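Protease Do-like 8, chloroplastic (Arabidopsis thaliana, PDB 4IC6) probably cleaves proteins in chloroplast thylakoids as a serine endopeptidase of the HtrA (Deg) family, with a trypsin-like protease domain and a PDZ domain. Local coordinates at residues Gly153-Ala158 with Leu169-Ile174; Gly76-Asn81 with Leu130-Pro135. The protein carries 1 engineered substitution. All coordinates share one frame; numbering follows the deposited sequence.

Interaction 1 of 2, residues Gly153-Ala158 with Leu169-Ile174; sequences GQQCLA and LTVGVI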
ATOM      1  N   GLY A 153      21.648  19.711 -18.850  1.00 24.23           N
ATOM      2  CA  GLY A 153      21.257  19.583 -20.234  1.00 24.83           C
ATOM      3  C   GLY A 153      22.185  18.684 -21.019  1.00 27.93           C
ATOM      4  O   GLY A 153      21.842  18.228 -22.114  1.00 25.94           O
ATOM      5  N   GLN A 154      23.373  18.438 -20.476  1.00 26.45           N
ATOM      6  CA  GLN A 154      24.333  17.566 -21.155  1.00 27.01           C
ATOM      7  C   GLN A 154      23.812  16.141 -21.193  1.00 25.71           C
ATOM      8  O   GLN A 154      23.150  15.695 -20.260  1.00 27.05           O
ATOM      9  CB  GLN A 154      25.658  17.537 -20.398  1.00 32.54           C
ATOM     10  CG  GLN A 154      26.603  18.627 -20.753  1.00 37.06           C
ATOM     11  CD  GLN A 154      27.926  18.462 -20.037  1.00 41.49           C
ATOM     12  OE1 GLN A 154      28.314  19.306 -19.228  1.00 41.70           O
ATOM     13  NE2 GLN A 154      28.634  17.360 -20.336  1.00 39.01           N
ATOM     14  N   GLN A 155      24.168  15.425 -22.254  1.00 24.80           N
ATOM     15  CA  GLN A 155      23.783  14.030 -22.425  1.00 28.28           C
ATOM     16  C   GLN A 155      24.587  13.198 -21.436  1.00 31.04           C
ATOM     17  O   GLN A 155      25.778  13.463 -21.206  1.00 32.66           O
ATOM     18  CB  GLN A 155      24.140  13.578 -23.847  1.00 29.73           C
ATOM     19  CG  GLN A 155      23.846  12.104 -24.145  1.00 29.65           C
ATOM     20  CD  GLN A 155      24.449  11.678 -25.476  1.00 34.43           C
ATOM     21  OE1 GLN A 155      25.655  11.783 -25.681  1.00 34.47           O
ATOM     22  NE2 GLN A 155      23.608  11.217 -26.393  1.00 38.57           N
ATOM     23  N   CYS A 156      23.946  12.217 -20.819  1.00 27.76           N
ATOM     24  CA  CYS A 156      24.680  11.259 -19.980  1.00 29.59           C
ATOM     25  C   CYS A 156      24.216   9.820 -20.204  1.00 32.76           C
ATOM     26  O   CYS A 156      23.053   9.576 -20.551  1.00 31.49           O
ATOM     27  CB  CYS A 156      24.597  11.630 -18.498  1.00 29.45           C
ATOM     28  SG  CYS A 156      22.956  11.930 -17.814  1.00 34.79           S
ATOM     29  N   LEU A 157      25.133   8.873 -20.010  1.00 32.48           N
ATOM     30  CA  LEU A 157      24.804   7.457 -20.147  1.00 32.21           C
ATOM     31  C   LEU A 157      25.130   6.724 -18.859  1.00 29.63           C
ATOM     32  O   LEU A 157      26.229   6.848 -18.323  1.00 31.53           O
ATOM     33  CB  LEU A 157      25.548   6.780 -21.313  1.00 33.44           C
ATOM     34  CG  LEU A 157      26.319   7.493 -22.425  1.00 38.02           C
ATOM     35  CD1 LEU A 157      26.801   6.438 -23.434  1.00 38.23           C
ATOM     36  CD2 LEU A 157      25.524   8.582 -23.134  1.00 35.09           C
ATOM     37  N   ALA A 158      24.168   5.959 -18.364  1.00 27.51           N
ATOM     38  CA  ALA A 158      24.360   5.174 -17.156  1.00 23.90           C
ATOM     39  C   ALA A 158      24.505   3.707 -17.573  1.00 29.49           C
ATOM     40  O   ALA A 158      23.590   3.140 -18.189  1.00 31.92           O
ATOM     41  CB  ALA A 158      23.157   5.359 -16.218  1.00 25.56           C
ATOM     42  N   LEU A 169      22.067  -0.221 -20.382  1.00 27.21           N
ATOM     43  CA  LEU A 169      22.297   1.201 -20.624  1.00 29.24           C
ATOM     44  C   LEU A 169      21.010   1.956 -20.404  1.00 30.98           C
ATOM     45  O   LEU A 169      19.940   1.483 -20.785  1.00 31.11           O
ATOM     46  CB  LEU A 169      22.716   1.413 -22.072  1.00 30.23           C
ATOM     47  CG  LEU A 169      22.811   2.862 -22.556  1.00 30.58           C
ATOM     48  CD1 LEU A 169      23.933   3.554 -21.814  1.00 30.73           C
ATOM     49  CD2 LEU A 169      23.071   2.884 -24.048  1.00 26.95           C
ATOM     50  N   THR A 170      21.119   3.132 -19.801  1.00 31.04           N
ATOM     51  CA  THR A 170      20.037   4.107 -19.848  1.00 32.18           C
ATOM     52  C   THR A 170      20.628   5.446 -20.245  1.00 30.73           C
ATOM     53  O   THR A 170      21.821   5.679 -20.064  1.00 27.59           O
ATOM     54  CB  THR A 170      19.255   4.209 -18.507  1.00 28.31           C
ATOM     55  OG1 THR A 170      20.106   4.734 -17.478  1.00 25.88           O
ATOM     56  CG2 THR A 170      18.727   2.840 -18.088  1.00 27.18           C
ATOM     57  N   VAL A 171      19.806   6.328 -20.798  1.00 27.77           N
ATOM     58  CA  VAL A 171      20.327   7.573 -21.332  1.00 26.64           C
ATOM     59  C   VAL A 171      19.355   8.696 -21.034  1.00 27.67           C
ATOM     60  O   VAL A 171      18.155   8.548 -21.233  1.00 29.99           O
ATOM     61  CB  VAL A 171      20.501   7.489 -22.869  1.00 30.97           C
ATOM     62  CG1 VAL A 171      20.851   8.852 -23.457  1.00 32.90           C
ATOM     63  CG2 VAL A 171      21.573   6.459 -23.250  1.00 29.99           C
ATOM     64  N   GLY A 172      19.880   9.813 -20.551  1.00 27.22           N
ATOM     65  CA  GLY A 172      19.095  11.020 -20.404  1.00 24.49           C
ATOM     66  C   GLY A 172      20.010  12.225 -20.378  1.00 23.97           C
ATOM     67  O   GLY A 172      21.070  12.243 -21.019  1.00 27.87           O
ATOM     68  N   VAL A 173      19.596  13.249 -19.653  1.00 25.77           N
ATOM     69  CA  VAL A 173      20.422  14.435 -19.516  1.00 26.43           C
ATOM     70  C   VAL A 173      20.792  14.676 -18.073  1.00 24.77           C
ATOM     71  O   VAL A 173      20.153  14.154 -17.159  1.00 24.49           O
ATOM     72  CB  VAL A 173      19.692  15.698 -20.020  1.00 22.74           C
ATOM     73  CG1 VAL A 173      19.360  15.546 -21.499  1.00 25.78           C
ATOM     74  CG2 VAL A 173      18.422  15.921 -19.191  1.00 25.52           C
ATOM     75  N   ILE A 174      21.806  15.509 -17.872  1.00 26.74           N
ATOM     76  CA  ILE A 174      22.036  16.062 -16.558  1.00 29.78           C
ATOM     77  C   ILE A 174      20.839  16.967 -16.231  1.00 28.55           C
ATOM     78  O   ILE A 174      20.555  17.930 -16.953  1.00 26.01           O
ATOM     79  CB  ILE A 174      23.338  16.881 -16.513  1.00 28.56           C
ATOM     80  CG1 ILE A 174      24.535  16.005 -16.890  1.00 31.51           C
ATOM     81  CG2 ILE A 174      23.536  17.493 -15.141  1.00 23.52           C
ATOM     82  CD1 ILE A 174      24.640  14.704 -16.072  1.00 29.61           C
TER

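Interaction 2 of 2, residues Gly76-Asn81 with Leu130-Pro135; sequences GYIVTN and LKVDAP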
ATOM      1  N   GLY A  76      44.025  -3.335 -10.734  1.00 55.43           N
ATOM      2  CA  GLY A  76      42.916  -4.148 -10.266  1.00 53.86           C
ATOM      3  C   GLY A  76      42.040  -3.467  -9.225  1.00 49.97           C
ATOM      4  O   GLY A  76      41.155  -4.097  -8.641  1.00 46.90           O
ATOM      5  N   TYR A  77      42.276  -2.181  -8.985  1.00 48.33           N
ATOM      6  CA  TYR A  77      41.399  -1.439  -8.082  1.00 47.03           C
ATOM      7  C   TYR A  77      40.025  -1.247  -8.714  1.00 46.10           C
ATOM      8  O   TYR A  77      39.914  -0.803  -9.852  1.00 48.99           O
ATOM      9  CB  TYR A  77      42.027  -0.108  -7.663  1.00 44.84           C
ATOM     10  CG  TYR A  77      43.188  -0.298  -6.710  1.00 48.91           C
ATOM     11  CD1 TYR A  77      42.978  -0.750  -5.413  1.00 51.59           C
ATOM     12  CD2 TYR A  77      44.495  -0.051  -7.113  1.00 54.01           C
ATOM     13  CE1 TYR A  77      44.042  -0.946  -4.535  1.00 53.33           C
ATOM     14  CE2 TYR A  77      45.566  -0.238  -6.243  1.00 56.55           C
ATOM     15  CZ  TYR A  77      45.333  -0.682  -4.954  1.00 56.33           C
ATOM     16  OH  TYR A  77      46.391  -0.870  -4.088  1.00 59.88           O
ATOM     17  N   ILE A  78      38.987  -1.598  -7.959  1.00 46.07           N
ATOM     18  CA  ILE A  78      37.608  -1.558  -8.431  1.00 42.24           C
ATOM     19  C   ILE A  78      36.830  -0.577  -7.575  1.00 40.26           C
ATOM     20  O   ILE A  78      36.913  -0.642  -6.356  1.00 37.47           O
ATOM     21  CB  ILE A  78      36.924  -2.936  -8.280  1.00 43.52           C
ATOM     22  CG1 ILE A  78      37.709  -4.016  -9.022  1.00 41.01           C
ATOM     23  CG2 ILE A  78      35.474  -2.863  -8.769  1.00 45.73           C
ATOM     24  CD1 ILE A  78      37.969  -3.684 -10.477  1.00 44.22           C
ATOM     25  N   VAL A  79      36.074   0.322  -8.205  1.00 36.78           N
ATOM     26  CA  VAL A  79      35.269   1.286  -7.456  1.00 35.41           C
ATOM     27  C   VAL A  79      33.778   0.978  -7.588  1.00 34.36           C
ATOM     28  O   VAL A  79      33.296   0.662  -8.686  1.00 36.63           O
ATOM     29  CB  VAL A  79      35.538   2.730  -7.923  1.00 40.58           C
ATOM     30  CG1 VAL A  79      34.560   3.723  -7.259  1.00 39.16           C
ATOM     31  CG2 VAL A  79      36.963   3.114  -7.623  1.00 37.19           C
ATOM     32  N   THR A  80      33.056   1.045  -6.468  1.00 31.95           N
ATOM     33  CA  THR A  80      31.613   0.779  -6.459  1.00 36.97           C
ATOM     34  C   THR A  80      30.939   1.551  -5.326  1.00 37.57           C
ATOM     35  O   THR A  80      31.608   2.272  -4.583  1.00 37.95           O
ATOM     36  CB  THR A  80      31.335  -0.735  -6.286  1.00 35.03           C
ATOM     37  OG1 THR A  80      29.958  -1.028  -6.570  1.00 35.22           O
ATOM     38  CG2 THR A  80      31.672  -1.178  -4.863  1.00 34.31           C
ATOM     39  N   ASN A  81      29.625   1.400  -5.184  1.00 37.26           N
ATOM     40  CA  ASN A  81      28.948   1.924  -4.001  1.00 34.72           C
ATOM     41  C   ASN A  81      29.248   1.072  -2.768  1.00 34.47           C
ATOM     42  O   ASN A  81      29.393  -0.157  -2.849  1.00 36.32           O
ATOM     43  CB  ASN A  81      27.427   1.958  -4.177  1.00 29.91           C
ATOM     44  CG  ASN A  81      26.965   3.035  -5.132  1.00 30.50           C
ATOM     45  OD1 ASN A  81      26.207   2.760  -6.062  1.00 28.37           O
ATOM     46  ND2 ASN A  81      27.406   4.267  -4.905  1.00 30.87           N
ATOM     47  N   LEU A 130      37.405  -2.225  -4.064  1.00 38.69           N
ATOM     48  CA  LEU A 130      37.874  -3.606  -3.994  1.00 40.84           C
ATOM     49  C   LEU A 130      39.178  -3.736  -4.772  1.00 41.07           C
ATOM     50  O   LEU A 130      39.574  -2.832  -5.518  1.00 43.17           O
ATOM     51  CB  LEU A 130      36.838  -4.587  -4.549  1.00 40.10           C
ATOM     52  CG  LEU A 130      35.416  -4.523  -3.987  1.00 45.65           C
ATOM     53  CD1 LEU A 130      34.597  -5.664  -4.561  1.00 50.03           C
ATOM     54  CD2 LEU A 130      35.428  -4.604  -2.476  1.00 42.87           C
ATOM     55  N   LYS A 131      39.840  -4.865  -4.602  1.00 43.61           N
ATOM     56  CA  LYS A 131      41.086  -5.105  -5.304  1.00 46.04           C
ATOM     57  C   LYS A 131      41.021  -6.497  -5.900  1.00 47.31           C
ATOM     58  O   LYS A 131      40.751  -7.473  -5.193  1.00 46.87           O
ATOM     59  CB  LYS A 131      42.262  -4.947  -4.346  1.00 48.33           C
ATOM     60  CG  LYS A 131      43.604  -5.384  -4.867  1.00 59.16           C
ATOM     61  CD  LYS A 131      44.139  -4.434  -5.929  1.00 60.67           C
ATOM     62  CE  LYS A 131      45.561  -4.874  -6.327  1.00 66.85           C
ATOM     63  NZ  LYS A 131      46.607  -4.023  -5.702  1.00 69.30           N
ATOM     64  N   VAL A 132      41.255  -6.569  -7.208  1.00 48.33           N
ATOM     65  CA  VAL A 132      41.187  -7.807  -7.983  1.00 50.36           C
ATOM     66  C   VAL A 132      42.591  -8.181  -8.453  1.00 50.93           C
ATOM     67  O   VAL A 132      43.387  -7.309  -8.783  1.00 53.58           O
ATOM     68  CB  VAL A 132      40.244  -7.589  -9.203  1.00 59.89           C
ATOM     69  CG1 VAL A 132      40.772  -8.256 -10.438  1.00 63.18           C
ATOM     70  CG2 VAL A 132      38.821  -8.041  -8.884  1.00 56.71           C
ATOM     71  N   ASP A 133      42.908  -9.470  -8.473  1.00 53.39           N
ATOM     72  CA  ASP A 133      44.212  -9.923  -8.962  1.00 54.87           C
ATOM     73  C   ASP A 133      44.084 -10.423 -10.412  1.00 54.60           C
ATOM     74  O   ASP A 133      43.695 -11.567 -10.650  1.00 53.73           O
ATOM     75  CB  ASP A 133      44.769 -11.015  -8.038  1.00 56.49           C
ATOM     76  CG  ASP A 133      46.119 -11.540  -8.492  1.00 64.52           C
ATOM     77  OD1 ASP A 133      46.753 -10.886  -9.352  1.00 67.25           O
ATOM     78  OD2 ASP A 133      46.550 -12.606  -7.986  1.00 64.33           O
ATOM     79  N   ALA A 134      44.395  -9.561 -11.381  1.00 58.10           N
ATOM     80  CA  ALA A 134      44.125  -9.863 -12.790  1.00 62.14           C
ATOM     81  C   ALA A 134      45.233  -9.378 -13.726  1.00 66.73           C
ATOM     82  O   ALA A 134      45.976  -8.458 -13.383  1.00 69.96           O
ATOM     83  CB  ALA A 134      42.786  -9.256 -13.205  1.00 64.08           C
ATOM     84  N   PRO A 135      45.333  -9.981 -14.924  1.00 68.92           N
ATOM     85  CA  PRO A 135      46.336  -9.513 -15.891  1.00 70.62           C
ATOM     86  C   PRO A 135      46.041  -8.078 -16.329  1.00 69.58           C
ATOM     87  O   PRO A 135      44.930  -7.808 -16.786  1.00 67.92           O
ATOM     88  CB  PRO A 135      46.166 -10.480 -17.073  1.00 70.38           C
ATOM     89  CG  PRO A 135      45.529 -11.707 -16.478  1.00 71.43           C
ATOM     90  CD  PRO A 135      44.614 -11.175 -15.405  1.00 69.83           C
TER

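Interaction 1 of 2, residues Gly153-Ala158 with Leu169-Ile174
The Ile174 side chain reaches across to Gln154 and Cys156. Ile174 CB lies 3.9 Å from Gln154 O, the carbonyl that also takes the Ile174 N-H. CG1, anti to the carbonyl carbon (chi1 -59°), lies over both that oxygen and the CB of Gln154. Ile174 CD1 then ends 3.7 Å from Cys156 SG. The sulphur stands in the crowded position between its own N and carbonyl carbon, which brings Cys156 SG to 3.5 Å from Val173 C. Farther along the same face, Ala158 CB rests against Thr170 OG1 at 3.4 Å, while that hydroxyl is hydrogen-bonded to Ala198 O. On the other face, Leu169 CD1 packs on Leu157 CB at 3.6 Å, and helix 26-39 lies against both leucines.

The backbones run antiparallel, and two reciprocal pairs, Cys156 with Gly172 and Ala158 with Thr170, carry two bonds each. The straightest is Cys156 N to Gly172 O, 2.9 Å with 171° at the hydrogen. Gly153 N adds a bond to Ile174 O, and its positive phi (114°) would jam any side chain against the preceding carbonyl. Neighbouring subunits also join in: Glu28 of one accepts from Gln155 N, and Asp196 of another from Val171 N.

Strands 155-160 and 168-176 thus form the opening hairpin of the second six-stranded barrel in the chymotrypsin-like fold, with the Ala158 side chain about 9 Å from that of engineered Ala204 at the predicted nucleophile position.

Interaction 2 of 2, residues Gly76-Asn81 with Leu130-Pro135
Leu130 O takes the N-H of Ile78 at 2.8 Å, with the donor lying above the carbonyl plane, and the same oxygen also receives a CA-H contact from Tyr77. In return Leu130 N donates to Ile78 O, this time in the carbonyl plane, so the two residues make a closed hydrogen-bonded pair. One step farther, Val132 N reaches Gly76 O at 2.9 Å. Gly76 has a positive phi (98°), and a CB on it would run into Val132 O.

Tyr77 and Lys131 form the neighbouring non-hydrogen-bonded pair and share the opposite face from Ile78 and Leu130. The lysine leaves with CG anti to its backbone N, then bends at chi2 (71°), which lays CD over one face of the tyrosine ring, 3.9 Å from the centroid. A second bend at chi4 leaves Lys131 NZ farther along, toward the phenol end, 4.2 Å from the Tyr77 ring centroid, as an off-centre cation-pi contact. An alanine in place of Tyr77 would take away the ring, and the Lys131 ammonium would probably be left without its pi partner and freer to turn.

On the other face the contact is between apolar side chains: Ile78 CB meets Leu130 CB at 4.1 Å, and Ile78 CG1 meets Val132 CG2. Val43 and Ile45 pack on Ile78, while Val99 and Val102 pack on Leu130.

This pairing of strands 77-80 and 127-131 joins the third and sixth strands of the first barrel of the chymotrypsin-like fold, and the predicted charge-relay residues His83 and Asp126 lie just beyond their ends.

Interaction 2 belongs to the first barrel of the protease domain and interaction 1 to the second; their centres are about 25 Å apart and they do not touch. Both are largely buried antiparallel strand pairs, yet they share no element: interaction 1 joins hairpin neighbours, whereas interaction 2 brings together strands far apart in sequence. Strand 127-131 is followed in the chain by strand 155-160, linking one barrel to the next. The chemistry differs with place. Around 153-158 and 169-174, other subunits contribute acidic side chains to backbone N-H groups, while 76-81 with 130-135 meets no other chain and pairs apolar side chains (Ile78, Leu130, Val132) on one face with a partly exposed tyrosine-lysine face.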